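Local coordinates for endo-beta-1,4-xylanase Xyn10C (Pseudomonas cellulosa, PDB 1GNY), which degrades xylan as an endo-acting xylanase, its N-terminal family 15 carbohydrate-binding module, the part in this model, binding xylan and xylooligosaccharides, at residues 75-80 with 129-134; 55-60 with 145-150; 62-67 with 103-108. All blocks are in the same frame, centred on the assembly; numbering follows the deposited sequence.

Overall arrangement
Of the segments in these contacts, 55-60 and 62-67 come first from the N terminus; they share strand 58-65, the first entering interaction 2 and the second interaction 3. Residues 75-80 follow in the other sheet; 103-108 then returns to strand 58-65 and closes interaction 3. Residues 129-134 come back to 75-80 for interaction 1, and 145-150 finally closes the widest loop, interaction 2, inside which the other two contacts nest. Interactions 1 and 3 cross along the chain, their segments alternating. Interactions 2 and 3 join strands of one sheet; interaction 1 belongs to the sheet that carries the xylan site. The two layers meet where I78 packs on I59 and where L76 and I130 pack on L108.

Interaction 1 (75-80 with 129-134); sequences NLQIFA and GIQAKG
Q77 and Q131 form a hydrogen-bonded pair of the antiparallel ladder between 75-80 and 129-133, and their side chains run side by side on one sheet face. Q131 NE2 donates to Q77 OE1 at 2.9 Å; the acceptor lies in the Q131 amide plane, but the donor stands above the carbonyl plane of Q77, the amides being turned 51° apart. Q131 CG, between its backbone N and carbonyl carbon (chi1 62°), is 3.7 Å from F79 CE1; these two side chains cross at about a right angle, the amide plane turned only 32° from the ring. NE2 covers one ring face while G129 N lies over the other. Opposite this layer is the tightly packed, apolar face: I130 CD1 meets I78 CG1 at 4.0 Å and L76 CD1 at 4.2 Å, with L108 and M61 of the other sheet against them. Packing is looser toward the partly exposed pair N75 and K133. There the lysine chain bends so that CD comes 3.5 Å from Q77 OE1, and NZ makes a long, weak ion pair with D40. An alanine in place of Q131 would probably leave Q77 OE1 without its amide donor and one face of F79 less covered. Q131 OE1 also bonds S18 OG in the sugar pocket, and the nearest atoms of F79 and a bound xylose are about 4 Å apart, consistent with a polar second shell behind the xylan site.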
loop_
_atom_site.group_PDB
_atom_site.type_symbol
_atom_site.label_atom_id
_atom_site.label_comp_id
_atom_site.label_asym_id
_atom_site.label_seq_id
_atom_site.Cartn_x
_atom_site.Cartn_y
_atom_site.Cartn_z
ATOM N N ASN A 75 1.435 -8.835 -9.979
ATOM C CA ASN A 75 0.305 -8.575 -9.105
ATOM C C ASN A 75 0.579 -7.352 -8.207
ATOM O O ASN A 75 1.736 -6.908 -8.158
ATOM C CB ASN A 75 0.017 -9.766 -8.191
ATOM C CG ASN A 75 -0.245 -11.058 -8.964
ATOM O OD1 ASN A 75 -0.867 -11.069 -10.040
ATOM N ND2 ASN A 75 0.288 -12.163 -8.434
ATOM N N LEU A 76 -0.458 -6.847 -7.565
ATOM C CA LEU A 76 -0.300 -5.696 -6.614
ATOM C C LEU A 76 -0.777 -6.117 -5.245
ATOM O O LEU A 76 -1.933 -6.619 -5.070
ATOM C CB LEU A 76 -1.068 -4.461 -7.074
ATOM C CG LEU A 76 -0.463 -3.641 -8.205
ATOM C CD1 LEU A 76 -1.446 -2.553 -8.638
ATOM C CD2 LEU A 76 0.899 -3.052 -7.820
ATOM N N GLN A 77 0.062 -5.834 -4.258
ATOM C CA GLN A 77 -0.226 -6.168 -2.864
ATOM C C GLN A 77 -0.207 -4.945 -1.959
ATOM O O GLN A 77 0.851 -4.351 -1.772
ATOM C CB GLN A 77 0.786 -7.186 -2.322
ATOM C CG GLN A 77 0.598 -7.512 -0.831
ATOM C CD GLN A 77 1.554 -8.572 -0.314
ATOM O OE1 GLN A 77 2.671 -8.746 -0.820
ATOM N NE2 GLN A 77 1.117 -9.276 0.718
ATOM N N ILE A 78 -1.372 -4.569 -1.461
ATOM C CA ILE A 78 -1.487 -3.585 -0.355
ATOM C C ILE A 78 -1.055 -4.369 0.891
ATOM O O ILE A 78 -1.510 -5.477 1.101
ATOM C CB ILE A 78 -2.917 -3.007 -0.203
ATOM C CG1 ILE A 78 -3.299 -2.153 -1.418
ATOM C CG2 ILE A 78 -3.043 -2.200 1.096
ATOM C CD1 ILE A 78 -4.763 -1.818 -1.494
ATOM N N PHE A 79 -0.274 -3.757 1.770
ATOM C CA PHE A 79 0.182 -4.409 3.002
ATOM C C PHE A 79 0.352 -3.400 4.130
ATOM O O PHE A 79 0.387 -2.211 3.889
ATOM C CB PHE A 79 1.501 -5.170 2.757
ATOM C CG PHE A 79 2.668 -4.284 2.391
ATOM C CD1 PHE A 79 2.811 -3.753 1.111
ATOM C CD2 PHE A 79 3.616 -3.945 3.352
ATOM C CE1 PHE A 79 3.885 -2.928 0.777
ATOM C CE2 PHE A 79 4.655 -3.099 3.044
ATOM C CZ PHE A 79 4.813 -2.596 1.743
ATOM N N ALA A 80 0.494 -3.895 5.356
ATOM C CA ALA A 80 0.768 -3.073 6.518
ATOM C C ALA A 80 1.649 -3.901 7.463
ATOM O O ALA A 80 1.553 -5.119 7.492
ATOM C CB ALA A 80 -0.527 -2.649 7.196
ATOM N N GLY A 129 1.603 0.367 2.741
ATOM C CA GLY A 129 1.914 0.679 1.358
ATOM C C GLY A 129 1.377 -0.295 0.347
ATOM O O GLY A 129 0.453 -1.056 0.687
ATOM N N ILE A 130 1.910 -0.200 -0.861
ATOM C CA ILE A 130 1.553 -1.096 -1.984
ATOM C C ILE A 130 2.828 -1.488 -2.703
ATOM O O ILE A 130 3.721 -0.659 -2.887
ATOM C CB ILE A 130 0.487 -0.441 -2.926
ATOM C CG1 ILE A 130 -0.106 -1.483 -3.890
ATOM C CG2 ILE A 130 1.028 0.803 -3.598
ATOM C CD1 ILE A 130 -1.308 -0.935 -4.713
ATOM N N GLN A 131 2.918 -2.745 -3.119
ATOM C CA GLN A 131 4.128 -3.263 -3.763
ATOM C C GLN A 131 3.800 -4.212 -4.918
ATOM O O GLN A 131 2.719 -4.840 -4.911
ATOM C CB GLN A 131 5.059 -3.967 -2.757
ATOM C CG GLN A 131 4.425 -5.207 -2.080
ATOM C CD GLN A 131 5.349 -5.850 -1.035
ATOM O OE1 GLN A 131 6.431 -5.307 -0.754
ATOM N NE2 GLN A 131 4.929 -7.019 -0.473
ATOM N N ALA A 132 4.716 -4.300 -5.853
ATOM C CA ALA A 132 4.578 -5.207 -6.977
ATOM C C ALA A 132 5.029 -6.606 -6.548
ATOM O O ALA A 132 5.960 -6.758 -5.758
ATOM C CB ALA A 132 5.416 -4.722 -8.132
ATOM N N LYS A 133 4.385 -7.620 -7.104
ATOM C CA LYS A 133 4.766 -9.017 -6.860
ATOM C C LYS A 133 4.824 -9.769 -8.195
ATOM O O LYS A 133 3.885 -9.699 -8.981
ATOM C CB LYS A 133 3.776 -9.753 -5.952
ATOM C CG LYS A 133 3.510 -9.148 -4.559
ATOM C CD LYS A 133 4.675 -9.266 -3.672
ATOM C CE LYS A 133 4.825 -10.649 -2.997
ATOM N NZ LYS A 133 6.317 -10.738 -2.601
ATOM N N GLY A 134 5.889 -10.529 -8.380
ATOM C CA GLY A 134 6.122 -11.336 -9.575
ATOM C C GLY A 134 7.357 -10.877 -10.339
ATOM O O GLY A 134 8.421 -10.787 -9.764
#

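Interaction 2 (55-60 with 145-150); sequences EDAVIA and VTITLA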
loop_
_atom_site.group_PDB
_atom_site.type_symbol
_atom_site.label_atom_id
_atom_site.label_comp_id
_atom_site.label_asym_id
_atom_site.label_seq_id
_atom_site.Cartn_x
_atom_site.Cartn_y
_atom_site.Cartn_z
ATOM N N GLU A 55 -7.115 -2.818 13.701
ATOM C CA GLU A 55 -7.786 -4.106 13.452
ATOM C C GLU A 55 -9.181 -3.840 12.898
ATOM O O GLU A 55 -9.886 -2.953 13.392
ATOM C CB GLU A 55 -7.840 -4.959 14.724
ATOM C CG GLU A 55 -6.495 -5.511 15.157
ATOM C CD GLU A 55 -5.931 -6.550 14.181
ATOM O OE1 GLU A 55 -6.732 -7.158 13.422
ATOM O OE2 GLU A 55 -4.700 -6.738 14.176
ATOM N N ASP A 56 -9.552 -4.583 11.842
ATOM C CA ASP A 56 -10.839 -4.430 11.124
ATOM C C ASP A 56 -10.948 -3.112 10.316
ATOM O O ASP A 56 -12.005 -2.777 9.791
ATOM C CB ASP A 56 -12.046 -4.634 12.068
ATOM C CG ASP A 56 -12.064 -6.023 12.698
ATOM O OD1 ASP A 56 -11.833 -7.019 12.001
ATOM O OD2 ASP A 56 -12.280 -6.211 13.900
ATOM N N ALA A 57 -9.826 -2.413 10.141
ATOM C CA ALA A 57 -9.793 -1.207 9.308
ATOM C C ALA A 57 -9.764 -1.610 7.833
ATOM O O ALA A 57 -9.262 -2.678 7.487
ATOM C CB ALA A 57 -8.574 -0.344 9.619
ATOM N N VAL A 58 -10.312 -0.757 6.988
ATOM C CA VAL A 58 -10.315 -0.950 5.527
ATOM C C VAL A 58 -9.462 0.118 4.856
ATOM O O VAL A 58 -9.741 1.303 5.000
ATOM C CB VAL A 58 -11.727 -0.914 4.937
ATOM C CG1 VAL A 58 -11.694 -1.118 3.437
ATOM C CG2 VAL A 58 -12.568 -1.993 5.619
ATOM N N ILE A 59 -8.430 -0.318 4.139
ATOM C CA ILE A 59 -7.567 0.560 3.338
ATOM C C ILE A 59 -8.107 0.568 1.913
ATOM O O ILE A 59 -8.282 -0.511 1.314
ATOM C CB ILE A 59 -6.099 0.042 3.339
ATOM C CG1 ILE A 59 -5.572 -0.098 4.771
ATOM C CG2 ILE A 59 -5.189 0.950 2.514
ATOM C CD1 ILE A 59 -4.344 -0.961 4.863
ATOM N N ALA A 60 -8.378 1.746 1.381
ATOM C CA ALA A 60 -8.822 1.863 -0.023
ATOM C C ALA A 60 -7.841 2.763 -0.765
ATOM O O ALA A 60 -7.618 3.913 -0.351
ATOM C CB ALA A 60 -10.218 2.419 -0.104
ATOM N N VAL A 145 -5.262 7.502 -0.740
ATOM C CA VAL A 145 -5.384 6.373 0.193
ATOM C C VAL A 145 -6.320 6.805 1.316
ATOM O O VAL A 145 -6.096 7.835 1.940
ATOM C CB VAL A 145 -4.042 5.928 0.798
ATOM C CG1 VAL A 145 -4.226 4.773 1.761
ATOM C CG2 VAL A 145 -3.040 5.559 -0.308
ATOM N N THR A 146 -7.389 6.052 1.532
ATOM C CA THR A 146 -8.292 6.377 2.630
ATOM C C THR A 146 -8.467 5.159 3.526
ATOM O O THR A 146 -8.673 4.031 3.035
ATOM C CB THR A 146 -9.605 7.095 2.211
ATOM O OG1 THR A 146 -10.747 6.280 2.380
ATOM C CG2 THR A 146 -9.620 7.574 0.841
ATOM N N ILE A 147 -8.313 5.381 4.828
ATOM C CA ILE A 147 -8.381 4.299 5.819
ATOM C C ILE A 147 -9.603 4.538 6.701
ATOM O O ILE A 147 -9.687 5.557 7.358
ATOM C CB ILE A 147 -7.091 4.189 6.640
ATOM C CG1 ILE A 147 -5.906 3.948 5.674
ATOM C CG2 ILE A 147 -7.190 3.062 7.672
ATOM C CD1 ILE A 147 -4.535 3.975 6.293
ATOM N N THR A 148 -10.501 3.572 6.723
ATOM C CA THR A 148 -11.720 3.659 7.544
ATOM C C THR A 148 -11.582 2.711 8.727
ATOM O O THR A 148 -11.567 1.499 8.554
ATOM C CB THR A 148 -12.966 3.334 6.728
ATOM O OG1 THR A 148 -13.094 4.272 5.650
ATOM C CG2 THR A 148 -14.241 3.567 7.531
ATOM N N LEU A 149 -11.506 3.272 9.931
ATOM C CA LEU A 149 -11.339 2.472 11.159
ATOM C C LEU A 149 -12.685 1.877 11.595
ATOM O O LEU A 149 -13.755 2.407 11.266
ATOM C CB LEU A 149 -10.807 3.322 12.330
ATOM C CG LEU A 149 -9.564 4.172 12.103
ATOM C CD1 LEU A 149 -9.172 4.882 13.363
ATOM C CD2 LEU A 149 -8.396 3.322 11.578
ATOM N N ALA A 150 -12.590 0.809 12.366
ATOM C CA ALA A 150 -13.728 0.168 13.060
ATOM C C ALA A 150 -13.931 0.845 14.422
ATOM O O ALA A 150 -13.925 0.199 15.489
ATOM C CB ALA A 150 -13.435 -1.305 13.242
HETATM O O HOH W 1 -9.914 -0.133 12.917
HETATM O O HOH W 2 -13.642 -0.553 9.074
#
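V58 and T148, then A60 and T146, are the hydrogen-bonded pairs of this antiparallel ladder, with I59 and I147 the non-hydrogen-bonded pair between them. The strand axes come within 4.8 Å and run at 164° to each other. Four backbone bonds hold the pairs, among them A60 N to T146 O at 2.8 Å and T148 N to V58 O at 2.9 Å. On the N-terminal side of V58 the direct bonding gives way to water. D56 takes up a left-handed backbone conformation (phi 69°), and one water donates to both D56 O and T148 O, while another links E55 O to A150 N. At this end D56 CB and A150 CB touch at 3.8 Å.

On the inward face, I59 lies alongside both V145 and I147, all pointing the same way. Its two branches share the work: CG2 meets V145 CG1 at 4.0 Å, and CG1, set anti to the carbonyl carbon, meets I147 CG1 at 4.2 Å. A57 CB continues the apolar row, 4.2 Å from I147 CG2 and also touching L149 CD2. V145 and I147 reach across to F46 and I48 of the facing sheet. The carboxylate of E55 is bonded outside the ladder, OE1 by E114 N and OE2 by F119 N. The chemistry thus divides: I59, V145 and I147 face the sandwich interior, the other, partly exposed face mixes V58 and A60 with the threonines T146 and T148, and where the strand pairing stops, water bridges take over from direct backbone bonds.

Interaction 3 (62-67 with 103-108); sequences VVNVSA and DTDLTL. With NA (sodium ion), chain C.
The sodium site of this β-jelly-roll module sits where strand 58-65 parts from the 103-108 segment, and the N64 side chain connects the two. Its CG is anti to the backbone N (chi1 -170°), and the amide at its end has two roles: OD1 binds sodium at 2.4 Å, while ND2 donates across to D105 OD1 at 2.9 Å, meeting that oxygen nearly along its C-O axis. The side chains cross at about a right angle, with the amide and carboxylate planes 83° apart. ND2 also donates to a water that is itself a sodium ligand. With both ends of the amide engaged, its rotation is fixed, and the metal would probably polarise it and strengthen its N-H donors. D105 OD2 forms a salt bridge with K143, so each carboxylate oxygen has a partner. V65 O and A102 O also coordinate the sodium; a second water is modelled implausibly close to the ion, and that ligand is doubtful.

Behind the site the strands pair regularly. V63 and L106 form a hydrogen-bonded pair, V63 N reaching L106 O at 2.8 Å, and V62 and T107 the non-hydrogen-bonded pair beside it. V63 CG2 rests 3.9 Å from L108 CD1, the two side chains crossing at about a right angle, and V65 CG1 meets L106 CD1 at 4.3 Å. Past N64 the backbones separate, and a water enters between them: V65 N donates to it at 2.8 Å, and it lies 2.7 Å from T104 O.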
loop_
_atom_site.group_PDB
_atom_site.type_symbol
_atom_site.label_atom_id
_atom_site.label_comp_id
_atom_site.label_asym_id
_atom_site.label_seq_id
_atom_site.Cartn_x
_atom_site.Cartn_y
_atom_site.Cartn_z
ATOM N N VAL A 62 -6.831 4.500 -4.555
ATOM C CA VAL A 62 -7.182 4.746 -5.983
ATOM C C VAL A 62 -5.834 4.736 -6.691
ATOM O O VAL A 62 -4.954 5.542 -6.339
ATOM C CB VAL A 62 -7.891 6.063 -6.234
ATOM C CG1 VAL A 62 -8.092 6.294 -7.750
ATOM C CG2 VAL A 62 -9.254 6.090 -5.531
ATOM N N VAL A 63 -5.675 3.857 -7.677
ATOM C CA VAL A 63 -4.394 3.707 -8.396
ATOM C C VAL A 63 -4.534 3.757 -9.904
ATOM O O VAL A 63 -5.626 3.588 -10.421
ATOM C CB VAL A 63 -3.650 2.395 -8.026
ATOM C CG1 VAL A 63 -3.453 2.301 -6.526
ATOM C CG2 VAL A 63 -4.413 1.141 -8.531
ATOM N N ASN A 64 -3.431 4.043 -10.583
ATOM C CA ASN A 64 -3.359 3.918 -12.039
ATOM C C ASN A 64 -2.132 3.117 -12.376
ATOM O O ASN A 64 -1.012 3.426 -11.902
ATOM C CB ASN A 64 -3.334 5.245 -12.748
ATOM C CG ASN A 64 -3.516 5.081 -14.258
ATOM O OD1 ASN A 64 -2.571 4.781 -14.970
ATOM N ND2 ASN A 64 -4.776 5.209 -14.740
ATOM N N VAL A 65 -2.324 2.067 -13.168
ATOM C CA VAL A 65 -1.224 1.160 -13.540
ATOM C C VAL A 65 -0.805 1.375 -15.006
ATOM O O VAL A 65 -1.653 1.556 -15.867
ATOM C CB VAL A 65 -1.469 -0.326 -13.145
ATOM C CG1 VAL A 65 -2.682 -0.529 -12.162
ATOM C CG2 VAL A 65 -1.510 -1.276 -14.314
ATOM N N SER A 66 0.496 1.408 -15.271
ATOM C CA SER A 66 0.974 1.649 -16.644
ATOM C C SER A 66 0.795 0.414 -17.526
ATOM O O SER A 66 0.666 -0.733 -17.058
ATOM C CB SER A 66 2.449 2.079 -16.694
ATOM O OG SER A 66 3.321 0.982 -16.501
ATOM N N ALA A 67 0.823 0.664 -18.826
ATOM C CA ALA A 67 0.689 -0.417 -19.820
ATOM C C ALA A 67 1.786 -1.486 -19.671
ATOM O O ALA A 67 1.523 -2.698 -19.747
ATOM C CB ALA A 67 0.705 0.181 -21.231
ATOM N N ASP A 103 -6.146 0.832 -18.614
ATOM C CA ASP A 103 -7.061 1.714 -19.366
ATOM C C ASP A 103 -7.812 2.772 -18.548
ATOM O O ASP A 103 -8.284 3.776 -19.104
ATOM C CB ASP A 103 -8.119 0.875 -20.080
ATOM C CG ASP A 103 -7.545 -0.069 -21.076
ATOM O OD1 ASP A 103 -6.536 0.281 -21.720
ATOM O OD2 ASP A 103 -8.050 -1.182 -21.314
ATOM N N THR A 104 -8.025 2.490 -17.258
ATOM C CA THR A 104 -8.723 3.390 -16.342
ATOM C C THR A 104 -8.090 3.304 -14.965
ATOM O O THR A 104 -7.340 2.381 -14.641
ATOM C CB THR A 104 -10.235 3.028 -16.202
ATOM O OG1 THR A 104 -10.395 1.842 -15.413
ATOM C CG2 THR A 104 -10.920 2.706 -17.528
ATOM N N ASP A 105 -8.402 4.299 -14.152
ATOM C CA ASP A 105 -8.080 4.236 -12.722
ATOM C C ASP A 105 -8.879 3.090 -12.076
ATOM O O ASP A 105 -9.964 2.700 -12.558
ATOM C CB ASP A 105 -8.475 5.507 -11.959
ATOM C CG ASP A 105 -7.659 6.718 -12.339
ATOM O OD1 ASP A 105 -6.622 6.567 -13.021
ATOM O OD2 ASP A 105 -7.999 7.879 -12.007
ATOM N N LEU A 106 -8.354 2.577 -10.971
ATOM C CA LEU A 106 -8.975 1.488 -10.195
ATOM C C LEU A 106 -8.921 1.768 -8.708
ATOM O O LEU A 106 -8.015 2.457 -8.228
ATOM C CB LEU A 106 -8.207 0.184 -10.389
ATOM C CG LEU A 106 -8.085 -0.346 -11.798
ATOM C CD1 LEU A 106 -6.905 -1.315 -11.881
ATOM C CD2 LEU A 106 -9.421 -0.969 -12.230
ATOM N N THR A 107 -9.869 1.185 -7.982
ATOM C CA THR A 107 -9.881 1.242 -6.520
ATOM C C THR A 107 -9.580 -0.155 -5.999
ATOM O O THR A 107 -10.325 -1.135 -6.277
ATOM C CB THR A 107 -11.221 1.724 -5.953
ATOM O OG1 THR A 107 -11.462 3.076 -6.374
ATOM C CG2 THR A 107 -11.185 1.806 -4.441
ATOM N N LEU A 108 -8.497 -0.256 -5.241
ATOM C CA LEU A 108 -8.088 -1.497 -4.597
ATOM C C LEU A 108 -8.274 -1.375 -3.092
ATOM O O LEU A 108 -8.000 -0.337 -2.513
ATOM C CB LEU A 108 -6.627 -1.800 -4.897
ATOM C CG LEU A 108 -6.277 -1.910 -6.382
ATOM C CD1 LEU A 108 -4.811 -2.200 -6.555
ATOM C CD2 LEU A 108 -7.100 -2.977 -7.092
HETATM NA NA NA C . -2.934 3.560 -17.043
HETATM O O HOH W 3 -5.244 4.986 -17.635
HETATM O O HOH W 4 -4.707 1.713 -14.594
HETATM O O HOH W 5 -1.758 4.326 -18.397
#